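Local coordinates for protein cytochrome c-554 (Nitrosomonas europaea, PDB 1FT5) that carries electrons in ammonia oxidation, accepting them directly from hydroxylamine oxidoreductase through covalently bound hemes in the periplasm, at residues A[114-122]-A[186-197]; A[61-69]-A[82-90]. One frame throughout, in Å; residues are numbered along the deposited sequence.

Contact 1. Residues A[114-122]-A[186-197]; sequences KKTPRKDLA and GVFEGEPKFKFH. With HEM (protoporphyrin IX containing Fe), chain E.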
loop_
_atom_site.group_PDB
_atom_site.type_symbol
_atom_site.label_atom_id
_atom_site.label_comp_id
_atom_site.label_asym_id
_atom_site.label_seq_id
_atom_site.Cartn_x
_atom_site.Cartn_y
_atom_site.Cartn_z
ATOM N N LYS A 114 11.460 17.251 -20.040
ATOM C CA LYS A 114 11.990 17.714 -18.766
ATOM C C LYS A 114 11.729 16.627 -17.728
ATOM O O LYS A 114 10.628 16.108 -17.695
ATOM C CB LYS A 114 11.214 18.962 -18.380
ATOM C CG LYS A 114 11.528 19.565 -17.006
ATOM C CD LYS A 114 12.235 20.882 -17.220
ATOM C CE LYS A 114 11.306 21.929 -17.852
ATOM N NZ LYS A 114 11.871 23.338 -17.724
ATOM N N LYS A 115 12.737 16.333 -16.921
ATOM C CA LYS A 115 12.585 15.339 -15.849
ATOM C C LYS A 115 12.390 16.102 -14.543
ATOM O O LYS A 115 12.710 17.263 -14.445
ATOM C CB LYS A 115 13.814 14.463 -15.760
ATOM C CG LYS A 115 13.833 13.477 -16.926
ATOM C CD LYS A 115 15.067 12.628 -16.939
ATOM C CE LYS A 115 15.015 11.698 -18.149
ATOM N NZ LYS A 115 14.174 12.308 -19.252
ATOM N N THR A 116 11.881 15.427 -13.510
ATOM C CA THR A 116 11.632 16.126 -12.233
ATOM C C THR A 116 12.297 15.315 -11.143
ATOM O O THR A 116 12.259 14.101 -11.197
ATOM C CB THR A 116 10.143 16.188 -11.956
ATOM O OG1 THR A 116 9.528 17.110 -12.877
ATOM C CG2 THR A 116 9.854 16.650 -10.507
ATOM N N PRO A 117 12.955 15.978 -10.174
ATOM C CA PRO A 117 13.601 15.220 -9.104
ATOM C C PRO A 117 12.596 14.507 -8.189
ATOM O O PRO A 117 11.586 15.080 -7.801
ATOM C CB PRO A 117 14.407 16.288 -8.323
ATOM C CG PRO A 117 14.456 17.541 -9.238
ATOM C CD PRO A 117 13.198 17.432 -10.066
ATOM N N ARG A 118 12.914 13.265 -7.818
ATOM C CA ARG A 118 12.052 12.541 -6.861
ATOM C C ARG A 118 12.035 13.321 -5.535
ATOM O O ARG A 118 11.073 13.208 -4.774
ATOM C CB ARG A 118 12.614 11.140 -6.593
ATOM C CG ARG A 118 12.291 10.136 -7.685
ATOM C CD ARG A 118 12.724 8.728 -7.236
ATOM N NE ARG A 118 12.346 7.872 -8.313
ATOM C CZ ARG A 118 13.173 7.577 -9.304
ATOM N NH1 ARG A 118 14.409 8.061 -9.303
ATOM N NH2 ARG A 118 12.723 6.938 -10.355
ATOM N N LYS A 119 13.083 14.117 -5.265
ATOM C CA LYS A 119 13.086 14.898 -4.018
ATOM C C LYS A 119 11.836 15.769 -3.929
ATOM O O LYS A 119 11.275 15.964 -2.845
ATOM C CB LYS A 119 14.331 15.802 -3.946
ATOM C CG LYS A 119 14.382 16.682 -2.706
ATOM C CD LYS A 119 15.602 17.635 -2.778
ATOM C CE LYS A 119 16.927 16.843 -2.775
ATOM N NZ LYS A 119 18.159 17.718 -2.838
ATOM N N ASP A 120 11.403 16.327 -5.062
ATOM C CA ASP A 120 10.211 17.160 -5.074
ATOM C C ASP A 120 9.003 16.351 -4.629
ATOM O O ASP A 120 8.134 16.874 -3.945
ATOM C CB ASP A 120 9.901 17.725 -6.484
ATOM C CG ASP A 120 10.863 18.818 -6.923
ATOM O OD1 ASP A 120 10.598 19.415 -7.984
ATOM O OD2 ASP A 120 11.844 19.082 -6.245
ATOM N N LEU A 121 8.917 15.083 -5.048
ATOM C CA LEU A 121 7.798 14.215 -4.649
ATOM C C LEU A 121 7.917 13.799 -3.194
ATOM O O LEU A 121 6.890 13.736 -2.495
ATOM C CB LEU A 121 7.758 12.937 -5.501
ATOM C CG LEU A 121 7.632 13.185 -7.016
ATOM C CD1 LEU A 121 7.741 11.849 -7.670
ATOM C CD2 LEU A 121 6.300 13.829 -7.359
ATOM N N ALA A 122 9.130 13.516 -2.728
ATOM C CA ALA A 122 9.295 13.100 -1.325
ATOM C C ALA A 122 8.872 14.262 -0.409
ATOM O O ALA A 122 8.277 14.024 0.645
ATOM C CB ALA A 122 10.716 12.717 -1.041
ATOM N N GLY A 186 10.653 7.330 -17.243
ATOM C CA GLY A 186 11.692 7.989 -16.487
ATOM C C GLY A 186 11.488 9.469 -16.239
ATOM O O GLY A 186 12.450 10.241 -16.217
ATOM N N VAL A 187 10.239 9.867 -16.059
ATOM C CA VAL A 187 9.889 11.256 -15.781
ATOM C C VAL A 187 10.628 11.680 -14.512
ATOM O O VAL A 187 11.155 12.783 -14.434
ATOM C CB VAL A 187 8.372 11.389 -15.538
ATOM C CG1 VAL A 187 8.012 12.805 -15.024
ATOM C CG2 VAL A 187 7.614 11.044 -16.814
ATOM N N PHE A 188 10.670 10.833 -13.469
ATOM C CA PHE A 188 11.343 11.237 -12.246
ATOM C C PHE A 188 12.725 10.690 -12.150
ATOM O O PHE A 188 12.978 9.587 -12.640
ATOM C CB PHE A 188 10.473 10.797 -11.038
ATOM C CG PHE A 188 9.129 11.473 -11.015
ATOM C CD1 PHE A 188 8.002 10.801 -11.421
ATOM C CD2 PHE A 188 9.034 12.839 -10.687
ATOM C CE1 PHE A 188 6.766 11.448 -11.520
ATOM C CE2 PHE A 188 7.804 13.504 -10.785
ATOM C CZ PHE A 188 6.691 12.826 -11.193
ATOM N N GLU A 189 13.627 11.444 -11.522
ATOM C CA GLU A 189 15.005 11.010 -11.387
ATOM C C GLU A 189 15.639 11.341 -10.050
ATOM O O GLU A 189 15.117 12.144 -9.283
ATOM C CB GLU A 189 15.859 11.616 -12.510
ATOM C CG GLU A 189 15.717 13.094 -12.667
ATOM C CD GLU A 189 16.795 13.674 -13.591
ATOM O OE1 GLU A 189 17.564 12.888 -14.187
ATOM O OE2 GLU A 189 16.862 14.911 -13.693
ATOM N N GLY A 190 16.748 10.667 -9.755
ATOM C CA GLY A 190 17.494 10.928 -8.546
ATOM C C GLY A 190 16.906 10.397 -7.256
ATOM O O GLY A 190 15.943 9.629 -7.283
ATOM N N GLU A 191 17.534 10.792 -6.145
ATOM C CA GLU A 191 17.126 10.351 -4.814
ATOM C C GLU A 191 16.076 11.227 -4.158
ATOM O O GLU A 191 15.916 12.401 -4.496
ATOM C CB GLU A 191 18.356 10.311 -3.923
ATOM C CG GLU A 191 19.397 9.314 -4.368
ATOM C CD GLU A 191 18.986 7.870 -4.110
ATOM O OE1 GLU A 191 18.198 7.616 -3.184
ATOM O OE2 GLU A 191 19.481 6.993 -4.841
ATOM N N PRO A 192 15.307 10.671 -3.218
ATOM C CA PRO A 192 15.373 9.282 -2.747
ATOM C C PRO A 192 14.757 8.313 -3.740
ATOM O O PRO A 192 13.649 8.491 -4.234
ATOM C CB PRO A 192 14.624 9.319 -1.415
ATOM C CG PRO A 192 13.614 10.352 -1.610
ATOM C CD PRO A 192 14.245 11.417 -2.533
ATOM N N LYS A 193 15.515 7.259 -4.010
ATOM C CA LYS A 193 15.130 6.233 -4.969
ATOM C C LYS A 193 15.092 4.890 -4.228
ATOM O O LYS A 193 15.991 4.562 -3.487
ATOM C CB LYS A 193 16.163 6.158 -6.101
ATOM C CG LYS A 193 15.707 5.308 -7.254
ATOM C CD LYS A 193 16.581 5.623 -8.458
ATOM C CE LYS A 193 17.602 4.597 -8.612
ATOM N NZ LYS A 193 18.177 4.665 -10.014
ATOM N N PHE A 194 14.017 4.161 -4.448
ATOM C CA PHE A 194 13.874 2.846 -3.795
ATOM C C PHE A 194 15.054 1.960 -4.178
ATOM O O PHE A 194 15.416 1.879 -5.365
ATOM C CB PHE A 194 12.570 2.181 -4.252
ATOM C CG PHE A 194 12.330 0.834 -3.617
ATOM C CD1 PHE A 194 11.834 -0.226 -4.404
ATOM C CD2 PHE A 194 12.578 0.647 -2.261
ATOM C CE1 PHE A 194 11.577 -1.522 -3.796
ATOM C CE2 PHE A 194 12.327 -0.626 -1.666
ATOM C CZ PHE A 194 11.837 -1.669 -2.438
ATOM N N LYS A 195 15.648 1.310 -3.171
ATOM C CA LYS A 195 16.810 0.441 -3.365
ATOM C C LYS A 195 16.683 -0.623 -4.397
ATOM O O LYS A 195 17.723 -1.081 -4.947
ATOM C CB LYS A 195 17.278 -0.169 -2.034
ATOM C CG LYS A 195 16.249 -1.122 -1.354
ATOM C CD LYS A 195 16.789 -1.467 0.028
ATOM C CE LYS A 195 16.049 -2.663 0.660
ATOM N NZ LYS A 195 16.618 -2.963 2.040
ATOM N N PHE A 196 15.462 -1.071 -4.686
ATOM C CA PHE A 196 15.281 -2.107 -5.706
ATOM C C PHE A 196 14.656 -1.578 -6.974
ATOM O O PHE A 196 14.229 -2.327 -7.832
ATOM C CB PHE A 196 14.410 -3.280 -5.203
ATOM C CG PHE A 196 14.981 -3.983 -3.997
ATOM C CD1 PHE A 196 14.165 -4.365 -2.955
ATOM C CD2 PHE A 196 16.346 -4.267 -3.910
ATOM C CE1 PHE A 196 14.688 -5.025 -1.828
ATOM C CE2 PHE A 196 16.886 -4.939 -2.765
ATOM C CZ PHE A 196 16.019 -5.315 -1.711
ATOM N N HIS A 197 14.545 -0.252 -7.098
ATOM C CA HIS A 197 13.917 0.323 -8.295
ATOM C C HIS A 197 14.574 -0.110 -9.652
ATOM O O HIS A 197 13.881 -0.521 -10.567
ATOM C CB HIS A 197 14.010 1.876 -8.191
ATOM C CG HIS A 197 13.407 2.587 -9.371
ATOM N ND1 HIS A 197 12.081 2.940 -9.438
ATOM C CD2 HIS A 197 13.965 3.002 -10.542
ATOM C CE1 HIS A 197 11.838 3.540 -10.595
ATOM N NE2 HIS A 197 12.970 3.588 -11.285
HETATM C CHA HEM E . 5.001 7.901 -11.660
HETATM C CHB HEM E . 2.357 6.368 -7.911
HETATM C CHC HEM E . -1.216 9.389 -9.264
HETATM C CHD HEM E . 1.097 10.086 -13.537
HETATM C C1A HEM E . 4.611 7.261 -10.490
HETATM C C2A HEM E . 5.469 6.382 -9.712
HETATM C C3A HEM E . 4.677 5.903 -8.689
HETATM C C4A HEM E . 3.411 6.529 -8.823
HETATM C CMA HEM E . 5.053 4.922 -7.561
HETATM C CAA HEM E . 6.914 6.082 -9.980
HETATM C CBA HEM E . 7.826 7.157 -9.380
HETATM C CGA HEM E . 9.297 6.823 -9.435
HETATM O O1A HEM E . 9.873 6.919 -10.596
HETATM O O2A HEM E . 9.936 6.493 -8.395
HETATM C C1B HEM E . 1.161 7.064 -7.987
HETATM C C2B HEM E . 0.179 7.031 -6.966
HETATM C C3B HEM E . -0.793 7.959 -7.269
HETATM C C4B HEM E . -0.407 8.532 -8.539
HETATM C CMB HEM E . 0.207 6.118 -5.710
HETATM C CAB HEM E . -2.074 8.330 -6.463
HETATM C CBB HEM E . -1.803 9.173 -5.203
HETATM C C1C HEM E . -0.909 9.776 -10.563
HETATM C C2C HEM E . -1.846 10.519 -11.410
HETATM C C3C HEM E . -1.217 10.614 -12.625
HETATM C C4C HEM E . 0.078 10.050 -12.522
HETATM C CMC HEM E . -3.259 11.019 -11.025
HETATM C CAC HEM E . -1.830 11.154 -13.931
HETATM C CBC HEM E . -2.300 12.585 -14.047
HETATM C C1D HEM E . 2.390 9.603 -13.337
HETATM C C2D HEM E . 3.446 9.739 -14.272
HETATM C C3D HEM E . 4.536 9.170 -13.736
HETATM C C4D HEM E . 4.158 8.668 -12.446
HETATM C CMD HEM E . 3.301 10.447 -15.669
HETATM C CAD HEM E . 5.824 8.955 -14.470
HETATM C CBD HEM E . 5.848 7.707 -15.315
HETATM C CGD HEM E . 7.134 7.357 -16.069
HETATM O O1D HEM E . 6.947 6.659 -17.091
HETATM O O2D HEM E . 8.223 7.705 -15.620
HETATM N NA HEM E . 3.344 7.347 -9.939
HETATM N NB HEM E . 0.813 7.988 -8.979
HETATM N NC HEM E . 0.274 9.481 -11.245
HETATM N ND HEM E . 2.870 8.957 -12.203
HETATM FE FE HEM E . 1.842 8.467 -10.607
HETATM O O HOH W 1 15.970 13.828 -6.639
#
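Lys115 lays its aliphatic chain along the carbonyl of Gly186, while the side chain of Glu189 crosses it at about a right angle. At Thr116 the backbones form a short parallel ladder: Thr116 N donates to Val187 O (2.9 Å), Thr116 O accepts from Glu189 N (3.0 Å), and Arg118 N closes the run on Glu189 O. Thr116 sets CB and CG2 alongside the Phe188 ring, and its hydroxyl pairs with Ser105 of helix 99-112. Pro117 is tolerated because this register asks no N-H of it. Arg118, extended from CG to NE, then reaches the heme: NE gives a nearly straight bond to propionate O2A (2.8 Å, 169°), and NH2 bonds O1A (2.9 Å). Its NH1 meets Gly190 O (3.0 Å) on a lone pair, within the guanidinium plane. Backbone of Phe188 and Glu189 lies over one face of the group, Lys193 CG over the other, which, with the in-plane bonds, limits its turning. A leucine in place of Arg118 would probably leave this propionate without two N-H donors and Gly190 O without its partner. Beyond it, Leu121 CD1 sits 3.5 Å from the centroid of the Phe188 ring, a CH-pi contact opposite Val187 CG1, and Ala122 CB packs on Pro192 CG. With Gly186 N and Val187 N both donating to the second propionate at O2D, the arrangement is a heme-propionate binding site built on a two-strand parallel ladder.

Contact 2. Residues A[61-69]-A[82-90]; sequences VGCHVDGFG and MLTGVGCES. With HEM (protoporphyrin IX containing Fe), chain F.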
loop_
_atom_site.group_PDB
_atom_site.type_symbol
_atom_site.label_atom_id
_atom_site.label_comp_id
_atom_site.label_asym_id
_atom_site.label_seq_id
_atom_site.Cartn_x
_atom_site.Cartn_y
_atom_site.Cartn_z
ATOM N N VAL A 61 -9.870 -2.831 11.464
ATOM C CA VAL A 61 -9.843 -2.151 10.159
ATOM C C VAL A 61 -8.599 -1.380 9.802
ATOM O O VAL A 61 -8.279 -1.257 8.611
ATOM C CB VAL A 61 -11.052 -1.180 9.956
ATOM C CG1 VAL A 61 -12.424 -1.894 10.080
ATOM C CG2 VAL A 61 -10.945 -0.070 10.915
ATOM N N GLY A 62 -7.843 -0.911 10.785
ATOM C CA GLY A 62 -6.729 -0.039 10.496
ATOM C C GLY A 62 -5.661 -0.644 9.619
ATOM O O GLY A 62 -4.887 0.097 9.000
ATOM N N CYS A 63 -5.581 -1.972 9.613
ATOM C CA CYS A 63 -4.553 -2.561 8.755
ATOM C C CYS A 63 -5.146 -3.157 7.490
ATOM O O CYS A 63 -4.443 -3.810 6.718
ATOM C CB CYS A 63 -3.807 -3.661 9.527
ATOM S SG CYS A 63 -2.908 -2.947 10.917
ATOM N N HIS A 64 -6.429 -2.943 7.271
ATOM C CA HIS A 64 -7.138 -3.494 6.127
ATOM C C HIS A 64 -7.745 -2.426 5.193
ATOM O O HIS A 64 -8.559 -2.752 4.337
ATOM C CB HIS A 64 -8.245 -4.426 6.624
ATOM C CG HIS A 64 -7.708 -5.715 7.226
ATOM N ND1 HIS A 64 -7.819 -6.947 6.618
ATOM C CD2 HIS A 64 -7.013 -5.944 8.384
ATOM C CE1 HIS A 64 -7.212 -7.877 7.395
ATOM N NE2 HIS A 64 -6.694 -7.306 8.457
ATOM N N VAL A 65 -7.339 -1.185 5.450
ATOM C CA VAL A 65 -7.811 0.013 4.679
ATOM C C VAL A 65 -6.665 1.005 4.549
ATOM O O VAL A 65 -5.618 0.894 5.185
ATOM C CB VAL A 65 -8.965 0.730 5.457
ATOM C CG1 VAL A 65 -10.131 -0.234 5.697
ATOM C CG2 VAL A 65 -8.435 1.354 6.797
ATOM N N ASP A 66 -6.899 2.050 3.753
ATOM C CA ASP A 66 -5.910 3.125 3.650
ATOM C C ASP A 66 -6.076 4.286 4.667
ATOM O O ASP A 66 -7.189 4.820 4.795
ATOM C CB ASP A 66 -6.089 3.843 2.277
ATOM C CG ASP A 66 -5.611 3.049 1.103
ATOM O OD1 ASP A 66 -6.207 3.253 0.002
ATOM O OD2 ASP A 66 -4.664 2.259 1.245
ATOM N N GLY A 67 -4.979 4.657 5.346
ATOM C CA GLY A 67 -4.956 5.858 6.149
ATOM C C GLY A 67 -5.860 5.888 7.378
ATOM O O GLY A 67 -6.337 6.955 7.787
ATOM N N PHE A 68 -6.055 4.759 8.010
ATOM C CA PHE A 68 -6.951 4.805 9.187
ATOM C C PHE A 68 -6.310 5.681 10.279
ATOM O O PHE A 68 -5.107 5.564 10.554
ATOM C CB PHE A 68 -7.120 3.382 9.743
ATOM C CG PHE A 68 -8.153 3.280 10.828
ATOM C CD1 PHE A 68 -9.465 3.616 10.613
ATOM C CD2 PHE A 68 -7.780 2.805 12.100
ATOM C CE1 PHE A 68 -10.432 3.493 11.600
ATOM C CE2 PHE A 68 -8.764 2.672 13.108
ATOM C CZ PHE A 68 -10.055 2.998 12.873
ATOM N N GLY A 69 -7.130 6.566 10.866
ATOM C CA GLY A 69 -6.627 7.474 11.904
ATOM C C GLY A 69 -5.746 8.617 11.381
ATOM O O GLY A 69 -5.171 9.388 12.166
ATOM N N MET A 82 -13.070 3.781 -2.176
ATOM C CA MET A 82 -11.708 3.994 -2.673
ATOM C C MET A 82 -10.564 4.055 -1.638
ATOM O O MET A 82 -9.407 4.297 -1.973
ATOM C CB MET A 82 -11.685 5.228 -3.595
ATOM C CG MET A 82 -11.796 6.573 -2.849
ATOM S SD MET A 82 -11.456 8.054 -3.973
ATOM C CE MET A 82 -10.030 7.917 -4.533
ATOM N N LEU A 83 -10.926 3.862 -0.370
ATOM C CA LEU A 83 -9.916 3.745 0.707
ATOM C C LEU A 83 -10.101 2.365 1.356
ATOM O O LEU A 83 -9.437 2.105 2.383
ATOM C CB LEU A 83 -10.142 4.836 1.817
ATOM C CG LEU A 83 -9.772 6.252 1.354
ATOM C CD1 LEU A 83 -10.355 7.300 2.345
ATOM C CD2 LEU A 83 -8.270 6.484 1.265
ATOM N N THR A 84 -10.958 1.500 0.817
ATOM C CA THR A 84 -11.225 0.176 1.368
ATOM C C THR A 84 -10.259 -0.817 0.804
ATOM O O THR A 84 -10.050 -0.855 -0.407
ATOM C CB THR A 84 -12.683 -0.240 1.057
ATOM O OG1 THR A 84 -13.569 0.700 1.685
ATOM C CG2 THR A 84 -12.963 -1.600 1.587
ATOM N N GLY A 85 -9.654 -1.677 1.647
ATOM C CA GLY A 85 -8.590 -2.546 1.129
ATOM C C GLY A 85 -7.262 -1.764 1.277
ATOM O O GLY A 85 -7.261 -0.522 1.426
ATOM N N VAL A 86 -6.109 -2.449 1.232
ATOM C CA VAL A 86 -4.807 -1.805 1.385
ATOM C C VAL A 86 -4.450 -1.427 -0.034
ATOM O O VAL A 86 -4.067 -2.262 -0.835
ATOM C CB VAL A 86 -3.797 -2.805 1.953
ATOM C CG1 VAL A 86 -2.461 -2.178 2.056
ATOM C CG2 VAL A 86 -4.233 -3.182 3.404
ATOM N N GLY A 87 -4.587 -0.136 -0.272
ATOM C CA GLY A 87 -4.413 0.436 -1.607
ATOM C C GLY A 87 -3.147 1.193 -1.842
ATOM O O GLY A 87 -2.173 1.163 -1.092
ATOM N N CYS A 88 -3.206 1.991 -2.937
ATOM C CA CYS A 88 -1.969 2.621 -3.400
ATOM C C CYS A 88 -1.223 3.453 -2.395
ATOM O O CYS A 88 -0.033 3.429 -2.269
ATOM C CB CYS A 88 -2.337 3.514 -4.635
ATOM S SG CYS A 88 -3.472 2.806 -5.801
ATOM N N GLU A 89 -1.964 4.318 -1.669
ATOM C CA GLU A 89 -1.342 5.227 -0.752
ATOM C C GLU A 89 -0.828 4.513 0.516
ATOM O O GLU A 89 0.014 5.052 1.183
ATOM C CB GLU A 89 -2.347 6.273 -0.339
ATOM C CG GLU A 89 -2.748 7.251 -1.496
ATOM C CD GLU A 89 -3.983 8.052 -1.108
ATOM O OE1 GLU A 89 -5.023 7.461 -0.849
ATOM O OE2 GLU A 89 -3.870 9.299 -1.002
ATOM N N SER A 90 -1.385 3.339 0.814
ATOM C CA SER A 90 -0.841 2.621 1.981
ATOM C C SER A 90 0.621 2.278 1.792
ATOM O O SER A 90 1.349 2.154 2.783
ATOM C CB SER A 90 -1.636 1.335 2.301
ATOM O OG SER A 90 -2.862 1.667 2.923
HETATM C CHA HEM F . -4.252 -10.843 7.667
HETATM C CHB HEM F . -8.410 -10.638 10.142
HETATM C CHC HEM F . -6.606 -6.935 12.800
HETATM C CHD HEM F . -2.603 -6.944 9.977
HETATM C C1A HEM F . -5.583 -11.109 8.088
HETATM C C2A HEM F . -6.353 -12.222 7.665
HETATM C C3A HEM F . -7.557 -12.155 8.352
HETATM C C4A HEM F . -7.437 -10.981 9.190
HETATM C CMA HEM F . -8.754 -13.126 8.325
HETATM C CAA HEM F . -5.896 -13.262 6.684
HETATM C CBA HEM F . -5.038 -14.343 7.339
HETATM C CGA HEM F . -4.738 -15.493 6.385
HETATM O O1A HEM F . -5.274 -15.521 5.254
HETATM O O2A HEM F . -3.919 -16.351 6.761
HETATM C C1B HEM F . -8.268 -9.600 11.087
HETATM C C2B HEM F . -9.197 -9.335 12.167
HETATM C C3B HEM F . -8.664 -8.363 12.926
HETATM C C4B HEM F . -7.422 -7.962 12.317
HETATM C CMB HEM F . -10.547 -9.980 12.359
HETATM C CAB HEM F . -9.227 -7.713 14.200
HETATM C CBB HEM F . -9.538 -8.751 15.304
HETATM C C1C HEM F . -5.367 -6.568 12.201
HETATM C C2C HEM F . -4.539 -5.477 12.667
HETATM C C3C HEM F . -3.422 -5.449 11.845
HETATM C C4C HEM F . -3.597 -6.553 10.921
HETATM C CMC HEM F . -4.856 -4.515 13.803
HETATM C CAC HEM F . -2.274 -4.484 11.804
HETATM C CBC HEM F . -1.673 -3.967 13.113
HETATM C C1D HEM F . -2.704 -8.031 9.118
HETATM C C2D HEM F . -1.643 -8.471 8.282
HETATM C C3D HEM F . -2.097 -9.603 7.641
HETATM C C4D HEM F . -3.447 -9.811 8.090
HETATM C CMD HEM F . -0.273 -7.793 8.175
HETATM C CAD HEM F . -1.297 -10.449 6.669
HETATM C CBD HEM F . -0.591 -11.665 7.298
HETATM C CGD HEM F . 0.212 -12.436 6.270
HETATM O O1D HEM F . -0.402 -13.133 5.462
HETATM O O2D HEM F . 1.409 -12.355 6.297
HETATM N NA HEM F . -6.265 -10.288 9.001
HETATM N NB HEM F . -7.163 -8.759 11.173
HETATM N NC HEM F . -4.815 -7.180 11.080
HETATM N ND HEM F . -3.806 -8.810 9.002
HETATM FE FE HEM F . -5.625 -8.560 9.866
HETATM O O HOH W 2 -4.847 4.765 -1.771
HETATM O O HOH W 3 -7.663 1.188 -0.912
HETATM O O HOH W 4 -2.620 3.061 5.280
#
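Asp66 OD2 takes two hydrogen bonds from the segment 82-90. Ser90 OG donates to the anti lone pair of Asp66 OD2 (2.5 Å), and Gly87 N reaches the same Asp66 OD2 on the syn side (2.8 Å), 29° out of the carboxylate plane. With chi1 at -73°, Asp66 turns CG beside its own backbone N, which brings the carboxylate to the start of helix 88-92. The amide dipoles there would probably favour its negative charge. Glycine suits position 87, since a CB would collide with Asp66 OD1. Asp66 OD1 accepts from a water at 2.7 Å that also accepts a hydrogen bond from Glu89 N and donates to Glu89 OE1, so it mediates between two acidic groups; the Glu89 carboxylate is further satisfied by backbone N-H groups of Glu6, Gly7 and Gly95. A second water ties Gly67 N to Ser90 OG. The backbones also meet: Asp66 N donates almost straight to Leu83 O (2.9 Å, 174°), and a weak bond runs from Gly85 N to His64 O. The contact thus takes in the end of a c-type heme attachment motif, Cys-X-X-Cys-His, of which Cys63 and His64 are the last two residues. Cys63 SG forms the thioether to CAC of the heme (1.9 Å), and His64 NE2 binds the iron at 2.2 Å, while ND1 is held by Ala30 O. The facing segment enters a second such motif at Cys88, which is bound to another heme. Around this polar centre aliphatic groups pack on one another and on backbone carbonyls: Leu83 CD2 lies 3.6 Å from Asp66 CB, and Val65 CB rests on Leu83 O. Val86 CG2 covers Cys63 O at 3.4 Å, a buried carbonyl with no polar partner.

Contacts 1 and 2 share no segment and do not touch; their centres lie 25 Å apart, with nearest atoms about 12 Å from each other. Contact 2 is the more buried, near the centre of the chain, and joins two covalent heme-attachment motifs through an aspartate, small residues and ordered waters. Contact 1 is partly exposed, and its centre lies about 19 Å from the centre of the chain. There Arg118, at the start of helix 118-123, and the loop leading into strand 188-189 receive a heme by its propionates, beside the two-strand ladder, with lysines and glutamates on its outer side. One contact therefore works on the thioether and iron-ligand side of heme binding, the other on the carboxylate side.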